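Local structure of nigerythrin (Desulfovibrio vulgaris subsp. vulgaris, 1YUZ) at residues B[57-60]-B[61-64]; B[67-70]-B[71-75]; B[120-123]-B[124-128]. The protein acts in vitro as an NADH peroxidase, combining a hemerythrin-like diiron centre with a rubredoxin-like iron centre in each subunit of a homodimer. All coordinates share one frame; numbering follows the deposited sequence.

Contact 1: B[57-60]-B[61-64]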
loop_
_atom_site.group_PDB
_atom_site.type_symbol
_atom_site.label_atom_id
_atom_site.label_comp_id
_atom_site.label_asym_id
_atom_site.label_seq_id
_atom_site.Cartn_x
_atom_site.Cartn_y
_atom_site.Cartn_z
ATOM N N GLN B 57 17.894 13.393 -3.895
ATOM C CA GLN B 57 18.267 12.477 -2.826
ATOM C C GLN B 57 18.983 11.219 -3.312
ATOM O O GLN B 57 19.333 10.353 -2.512
ATOM C CB GLN B 57 17.027 12.103 -2.013
ATOM C CG GLN B 57 16.463 13.266 -1.205
ATOM C CD GLN B 57 15.201 12.902 -0.440
ATOM O OE1 GLN B 57 15.123 11.844 0.183
ATOM N NE2 GLN B 57 14.214 13.789 -0.471
ATOM N N GLY B 58 19.200 11.120 -4.620
ATOM C CA GLY B 58 19.899 9.968 -5.163
ATOM C C GLY B 58 19.057 8.751 -5.490
ATOM O O GLY B 58 19.600 7.665 -5.696
ATOM N N TYR B 59 17.739 8.917 -5.537
ATOM C CA TYR B 59 16.846 7.807 -5.857
ATOM C C TYR B 59 16.294 8.020 -7.263
ATOM O O TYR B 59 15.135 8.409 -7.426
ATOM C CB TYR B 59 15.681 7.747 -4.866
ATOM C CG TYR B 59 16.072 7.572 -3.414
ATOM C CD1 TYR B 59 16.066 8.655 -2.534
ATOM C CD2 TYR B 59 16.385 6.313 -2.905
ATOM C CE1 TYR B 59 16.348 8.483 -1.178
ATOM C CE2 TYR B 59 16.672 6.131 -1.556
ATOM C CZ TYR B 59 16.645 7.218 -0.698
ATOM O OH TYR B 59 16.877 7.033 0.647
ATOM N N GLU B 60 17.115 7.753 -8.275
ATOM C CA GLU B 60 16.700 7.964 -9.653
ATOM C C GLU B 60 15.530 7.101 -10.102
ATOM O O GLU B 60 14.631 7.597 -10.777
ATOM C CB GLU B 60 17.898 7.793 -10.604
ATOM C CG GLU B 60 18.337 6.364 -10.905
ATOM C CD GLU B 60 17.526 5.713 -12.018
ATOM O OE1 GLU B 60 17.153 6.420 -12.980
ATOM O OE2 GLU B 60 17.275 4.492 -11.942
ATOM N N GLN B 61 15.525 5.825 -9.736
ATOM C CA GLN B 61 14.424 4.965 -10.144
ATOM C C GLN B 61 13.121 5.407 -9.489
ATOM O O GLN B 61 12.082 5.447 -10.142
ATOM C CB GLN B 61 14.712 3.498 -9.814
ATOM C CG GLN B 61 13.583 2.578 -10.244
ATOM C CD GLN B 61 13.930 1.108 -10.141
ATOM O OE1 GLN B 61 14.376 0.636 -9.099
ATOM N NE2 GLN B 61 13.709 0.369 -11.226
ATOM N N ILE B 62 13.170 5.747 -8.206
ATOM C CA ILE B 62 11.962 6.201 -7.530
ATOM C C ILE B 62 11.487 7.512 -8.156
ATOM O O ILE B 62 10.287 7.737 -8.298
ATOM C CB ILE B 62 12.198 6.365 -6.011
ATOM C CG1 ILE B 62 12.326 4.978 -5.371
ATOM C CG2 ILE B 62 11.044 7.141 -5.376
ATOM C CD1 ILE B 62 12.735 4.999 -3.909
ATOM N N ALA B 63 12.422 8.371 -8.551
ATOM C CA ALA B 63 12.052 9.630 -9.190
ATOM C C ALA B 63 11.266 9.315 -10.460
ATOM O O ALA B 63 10.262 9.962 -10.763
ATOM C CB ALA B 63 13.295 10.432 -9.537
ATOM N N ARG B 64 11.729 8.315 -11.205
ATOM C CA ARG B 64 11.053 7.925 -12.433
ATOM C C ARG B 64 9.657 7.392 -12.137
ATOM O O ARG B 64 8.732 7.607 -12.918
ATOM C CB ARG B 64 11.880 6.885 -13.197
ATOM C CG ARG B 64 13.132 7.469 -13.844
ATOM C CD ARG B 64 13.815 6.480 -14.782
ATOM N NE ARG B 64 14.601 5.459 -14.091
ATOM C CZ ARG B 64 14.245 4.186 -13.966
ATOM N NH1 ARG B 64 13.104 3.752 -14.482
ATOM N NH2 ARG B 64 15.043 3.338 -13.333
#

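Contact 2: B[67-70]-B[71-75]. With FE2 (Fe (II) ion), chain G; FE (Fe (III) ion), chain F.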
loop_
_atom_site.group_PDB
_atom_site.type_symbol
_atom_site.label_atom_id
_atom_site.label_comp_id
_atom_site.label_asym_id
_atom_site.label_seq_id
_atom_site.Cartn_x
_atom_site.Cartn_y
_atom_site.Cartn_z
ATOM N N GLU B 67 7.479 10.332 -11.519
ATOM C CA GLU B 67 7.223 11.019 -12.778
ATOM C C GLU B 67 6.191 10.256 -13.601
ATOM O O GLU B 67 5.300 10.858 -14.202
ATOM C CB GLU B 67 8.534 11.187 -13.548
ATOM C CG GLU B 67 9.495 12.107 -12.816
ATOM C CD GLU B 67 10.918 12.051 -13.339
ATOM O OE1 GLU B 67 11.258 11.117 -14.095
ATOM O OE2 GLU B 67 11.707 12.947 -12.969
ATOM N N ALA B 68 6.297 8.932 -13.611
ATOM C CA ALA B 68 5.349 8.111 -14.347
ATOM C C ALA B 68 3.966 8.243 -13.719
ATOM O O ALA B 68 2.965 8.357 -14.421
ATOM C CB ALA B 68 5.794 6.652 -14.331
ATOM N N THR B 69 3.909 8.245 -12.391
ATOM C CA THR B 69 2.623 8.348 -11.713
ATOM C C THR B 69 2.006 9.735 -11.893
ATOM O O THR B 69 0.790 9.865 -12.023
ATOM C CB THR B 69 2.746 7.988 -10.223
ATOM O OG1 THR B 69 3.462 6.751 -10.096
ATOM C CG2 THR B 69 1.365 7.793 -9.619
ATOM N N ALA B 70 2.836 10.772 -11.914
ATOM C CA ALA B 70 2.318 12.116 -12.136
ATOM C C ALA B 70 1.680 12.117 -13.523
ATOM O O ALA B 70 0.583 12.641 -13.716
ATOM C CB ALA B 70 3.443 13.136 -12.077
ATOM N N ALA B 71 2.364 11.510 -14.489
ATOM C CA ALA B 71 1.848 11.449 -15.849
ATOM C C ALA B 71 0.521 10.694 -15.869
ATOM O O ALA B 71 -0.392 11.046 -16.619
ATOM C CB ALA B 71 2.864 10.779 -16.761
ATOM N N ALA B 72 0.413 9.661 -15.040
ATOM C CA ALA B 72 -0.818 8.884 -14.955
ATOM C C ALA B 72 -1.957 9.767 -14.456
ATOM O O ALA B 72 -3.073 9.697 -14.964
ATOM C CB ALA B 72 -0.629 7.698 -14.018
ATOM N N GLU B 73 -1.676 10.605 -13.464
ATOM C CA GLU B 73 -2.713 11.474 -12.935
ATOM C C GLU B 73 -3.156 12.479 -14.000
ATOM O O GLU B 73 -4.321 12.874 -14.044
ATOM C CB GLU B 73 -2.227 12.213 -11.684
ATOM C CG GLU B 73 -1.644 11.331 -10.575
ATOM C CD GLU B 73 -2.507 10.133 -10.208
ATOM O OE1 GLU B 73 -3.753 10.211 -10.301
ATOM O OE2 GLU B 73 -1.930 9.105 -9.793
ATOM N N LEU B 74 -2.230 12.880 -14.866
ATOM C CA LEU B 74 -2.556 13.825 -15.928
ATOM C C LEU B 74 -3.514 13.163 -16.920
ATOM O O LEU B 74 -4.373 13.824 -17.501
ATOM C CB LEU B 74 -1.283 14.288 -16.636
ATOM C CG LEU B 74 -1.457 15.469 -17.593
ATOM C CD1 LEU B 74 -2.079 16.650 -16.850
ATOM C CD2 LEU B 74 -0.106 15.850 -18.176
ATOM N N ILE B 75 -3.358 11.856 -17.111
ATOM C CA ILE B 75 -4.233 11.101 -17.998
ATOM C C ILE B 75 -5.622 11.086 -17.361
ATOM O O ILE B 75 -6.625 11.249 -18.049
ATOM C CB ILE B 75 -3.714 9.652 -18.197
ATOM C CG1 ILE B 75 -2.455 9.683 -19.068
ATOM C CG2 ILE B 75 -4.798 8.778 -18.835
ATOM C CD1 ILE B 75 -1.783 8.343 -19.231
HETATM FE FE FE2 G . -2.655 7.606 -8.655
HETATM FE FE FE F . -5.127 10.037 -8.612
HETATM O O HOH W 1 -3.630 9.327 -7.560
#

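Contact 3: B[120-123]-B[124-128]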
loop_
_atom_site.group_PDB
_atom_site.type_symbol
_atom_site.label_atom_id
_atom_site.label_comp_id
_atom_site.label_asym_id
_atom_site.label_seq_id
_atom_site.Cartn_x
_atom_site.Cartn_y
_atom_site.Cartn_z
ATOM N N SER B 120 -10.025 3.449 -2.686
ATOM C CA SER B 120 -10.975 2.814 -1.777
ATOM C C SER B 120 -12.021 3.736 -1.177
ATOM O O SER B 120 -12.950 3.274 -0.516
ATOM C CB SER B 120 -10.219 2.150 -0.625
ATOM O OG SER B 120 -9.662 3.133 0.234
ATOM N N ASP B 121 -11.870 5.034 -1.397
ATOM C CA ASP B 121 -12.796 5.995 -0.827
ATOM C C ASP B 121 -13.366 6.940 -1.876
ATOM O O ASP B 121 -14.528 6.820 -2.257
ATOM C CB ASP B 121 -12.077 6.794 0.268
ATOM C CG ASP B 121 -13.009 7.686 1.058
ATOM O OD1 ASP B 121 -13.991 8.191 0.477
ATOM O OD2 ASP B 121 -12.742 7.901 2.259
ATOM N N MET B 122 -12.539 7.856 -2.367
ATOM C CA MET B 122 -13.008 8.840 -3.331
ATOM C C MET B 122 -13.603 8.302 -4.620
ATOM O O MET B 122 -14.770 8.559 -4.916
ATOM C CB MET B 122 -11.897 9.827 -3.679
ATOM C CG MET B 122 -12.410 11.001 -4.491
ATOM S SD MET B 122 -11.116 12.058 -5.108
ATOM C CE MET B 122 -10.602 11.131 -6.546
ATOM N N TYR B 123 -12.822 7.573 -5.408
ATOM C CA TYR B 123 -13.375 7.080 -6.655
ATOM C C TYR B 123 -14.549 6.126 -6.448
ATOM O O TYR B 123 -15.542 6.222 -7.167
ATOM C CB TYR B 123 -12.269 6.497 -7.543
ATOM C CG TYR B 123 -11.499 7.591 -8.267
ATOM C CD1 TYR B 123 -10.111 7.690 -8.157
ATOM C CD2 TYR B 123 -12.166 8.542 -9.049
ATOM C CE1 TYR B 123 -9.406 8.705 -8.804
ATOM C CE2 TYR B 123 -11.469 9.558 -9.701
ATOM C CZ TYR B 123 -10.090 9.633 -9.575
ATOM O OH TYR B 123 -9.402 10.635 -10.227
ATOM N N PRO B 124 -14.473 5.209 -5.465
ATOM C CA PRO B 124 -15.637 4.330 -5.294
ATOM C C PRO B 124 -16.897 5.153 -4.973
ATOM O O PRO B 124 -17.992 4.827 -5.432
ATOM C CB PRO B 124 -15.219 3.431 -4.137
ATOM C CG PRO B 124 -13.756 3.259 -4.386
ATOM C CD PRO B 124 -13.310 4.680 -4.725
ATOM N N ALA B 125 -16.737 6.227 -4.201
ATOM C CA ALA B 125 -17.868 7.084 -3.841
ATOM C C ALA B 125 -18.432 7.762 -5.085
ATOM O O ALA B 125 -19.652 7.835 -5.271
ATOM C CB ALA B 125 -17.431 8.142 -2.832
ATOM N N PHE B 126 -17.542 8.264 -5.933
ATOM C CA PHE B 126 -17.953 8.939 -7.157
ATOM C C PHE B 126 -18.542 7.957 -8.163
ATOM O O PHE B 126 -19.478 8.289 -8.889
ATOM C CB PHE B 126 -16.761 9.663 -7.780
ATOM C CG PHE B 126 -16.288 10.855 -6.994
ATOM C CD1 PHE B 126 -15.127 11.520 -7.370
ATOM C CD2 PHE B 126 -17.007 11.329 -5.897
ATOM C CE1 PHE B 126 -14.686 12.639 -6.674
ATOM C CE2 PHE B 126 -16.573 12.451 -5.193
ATOM C CZ PHE B 126 -15.413 13.106 -5.582
ATOM N N ILE B 127 -17.991 6.750 -8.214
ATOM C CA ILE B 127 -18.502 5.732 -9.122
ATOM C C ILE B 127 -19.932 5.386 -8.725
ATOM O O ILE B 127 -20.819 5.314 -9.572
ATOM C CB ILE B 127 -17.635 4.454 -9.070
ATOM C CG1 ILE B 127 -16.258 4.742 -9.677
ATOM C CG2 ILE B 127 -18.331 3.315 -9.809
ATOM C CD1 ILE B 127 -15.252 3.640 -9.455
ATOM N N ARG B 128 -20.151 5.175 -7.433
ATOM C CA ARG B 128 -21.479 4.837 -6.943
ATOM C C ARG B 128 -22.489 5.923 -7.295
ATOM O O ARG B 128 -23.592 5.623 -7.753
ATOM C CB ARG B 128 -21.451 4.632 -5.429
ATOM C CG ARG B 128 -22.802 4.267 -4.845
ATOM C CD ARG B 128 -23.299 2.934 -5.383
ATOM N NE ARG B 128 -24.710 2.722 -5.068
ATOM C CZ ARG B 128 -25.370 1.589 -5.290
ATOM N NH1 ARG B 128 -24.750 0.548 -5.829
ATOM N NH2 ARG B 128 -26.654 1.497 -4.971
#

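Contact 1: B[57-60]-B[61-64]
Tyr59, the N-cap residue, and Glu60, the first residue of helix 60-87, meet Ile62, Ala63 and Arg64 in the helix's opening turn. Just ahead of them, Gly58, with its positive phi of 87°, closes helix 29-56 in a Schellman motif. Tyr59 O accepts a hydrogen bond from Ala63 N at 2.9 Å. The Tyr59 and Ile62 side chains run alongside each other in the same direction: CB meets CB at 3.9 Å, and Ile62 CD1 lies 4.0 Å from Tyr59 CD2. The phenol points off to the dimer partner, where its OH hydrogen-bonds to Thr14 of the second subunit. This is the connection between two helices of the ferritin-like four-helix bundle, one ending and the next starting within a few residues. Glu60 then forms an i to i+4 salt bridge with Arg64. Its CG stands between the backbone N and the carbonyl carbon (chi1 77°), and the chain folds again at the next bond, bringing the carboxylate over the start of the helix. Arg64 takes it side-on: NE reaches Glu60 OE1 at 2.9 Å, almost straight, and NH2 reaches Glu60 OE2 at 2.9 Å. Both oxygens are met on their syn sides but out of the carboxylate plane, as the carboxylate and guanidinium planes stand 31° apart. Arg64 NH1 turns to the carbonyls of Tyr202 and Asp169.

Contact 2: B[67-70]-B[71-75]
The diiron site of the ferritin-like bundle takes one of its bridging carboxylates from this turn of helix 60-87, where Glu73 stands one turn beyond Thr69. Glu73 spans the two metals: OE2 binds the iron(II) ion at 2.0 Å and OE1 the iron(III) ion at 2.2 Å. A water sits between the same ions, 2.3 Å from the iron(II) and 2.0 Å from the iron(III). Glu73 CG, anti to the carbonyl carbon (chi1 -53°), lies 3.2 Å from Thr69 O; the bend at the next torsion (chi2 -49°) then turns the carboxylate to the metals. Thr69 lies alongside, pointing the same way, and its methyl CG2 packs 3.6 Å from Glu73 OE2, setting an apolar group beside the metal-bound oxygen, while OG1 turns to the carbonyl of Leu65. Regular i to i+4 backbone bonds hold the stretch, among them Glu73 N to Thr69 O at 3.0 Å, which ties the base of the ligand to the threonine's own peptide. Glu40, Glu118 and Glu149 complete the protein ligands of the iron(III), while Glu115, Glu149 and His152 complete those of the iron(II). Around the helix, Tyr47 of helix 29-56 packs on Thr69, Ala70 and Glu73, His152 of helix 136-161 on Thr69 and Ala72, and Leu173 of strand 171-173, in the rubredoxin-like part of the chain, on the small side chains of Ala71 and Ala72.

Contact 3: B[120-123]-B[124-128]
Met122 and Tyr123 lead into a kink in helix 104-132, where a wider pi-type turn at 120-122 precedes Pro124, whose N has no hydrogen to give; regular bonding resumes with Ala125 N to Asp121 O at 3.0 Å and Ile127 N to Tyr123 O at 2.7 Å. The proline ring packs back on the preceding turn, with Pro124 CG 3.7 Å from Ser120 C and Pro124 CD 3.5 Å from Tyr123 CB. Met122 reaches over its neighbour one turn on. With CG anti to the backbone N (chi1 -170°), its chain lies obliquely across Phe126, and CG sits over the ring face in a CH-pi contact, 4.0 Å from the centroid of the Phe126 ring. SD adds a Met-aromatic contact from an oblique direction. The chain then bends at chi3, bringing the terminal methyl CE over the centre of the Tyr123 ring, 3.4 Å above its plane. One methionine therefore touches two aromatic rings. On Ile127, CG1 packs tightly against the carbonyl of Tyr123, 3.0 Å from Tyr123 O. Tyr123 OH hydrogen-bonds to Glu40, an iron ligand, and to Glu80, placing this tyrosine in the second shell of the diiron site. Phe126 lies against Ala35 and Ala36 of helix 29-56 and meets the ring of Phe142; Tyr123 packs on Ala145 and Glu149, and Ile127 on Phe142, all from helix 136-161.

All three contacts belong to the ferritin-like bundle and come in series along the chain. Contacts 1 and 2 share helix 60-87, with centres about 16 Å apart: the first marks the helix start, the second a metal-binding turn farther along. Contact 3 lies on the next helix, 104-132, its centre about 20 Å from that of contact 2 and about 31 Å from that of contact 1, across the chain's centre from the latter. Contacts 2 and 3 do not touch, their nearest atoms being about 6 Å apart, yet both converge on the diiron centre, one supplying a bridging ligand and the other a second-shell tyrosine. Contact 1 lies away from the iron sites, where one helix ends and the next begins.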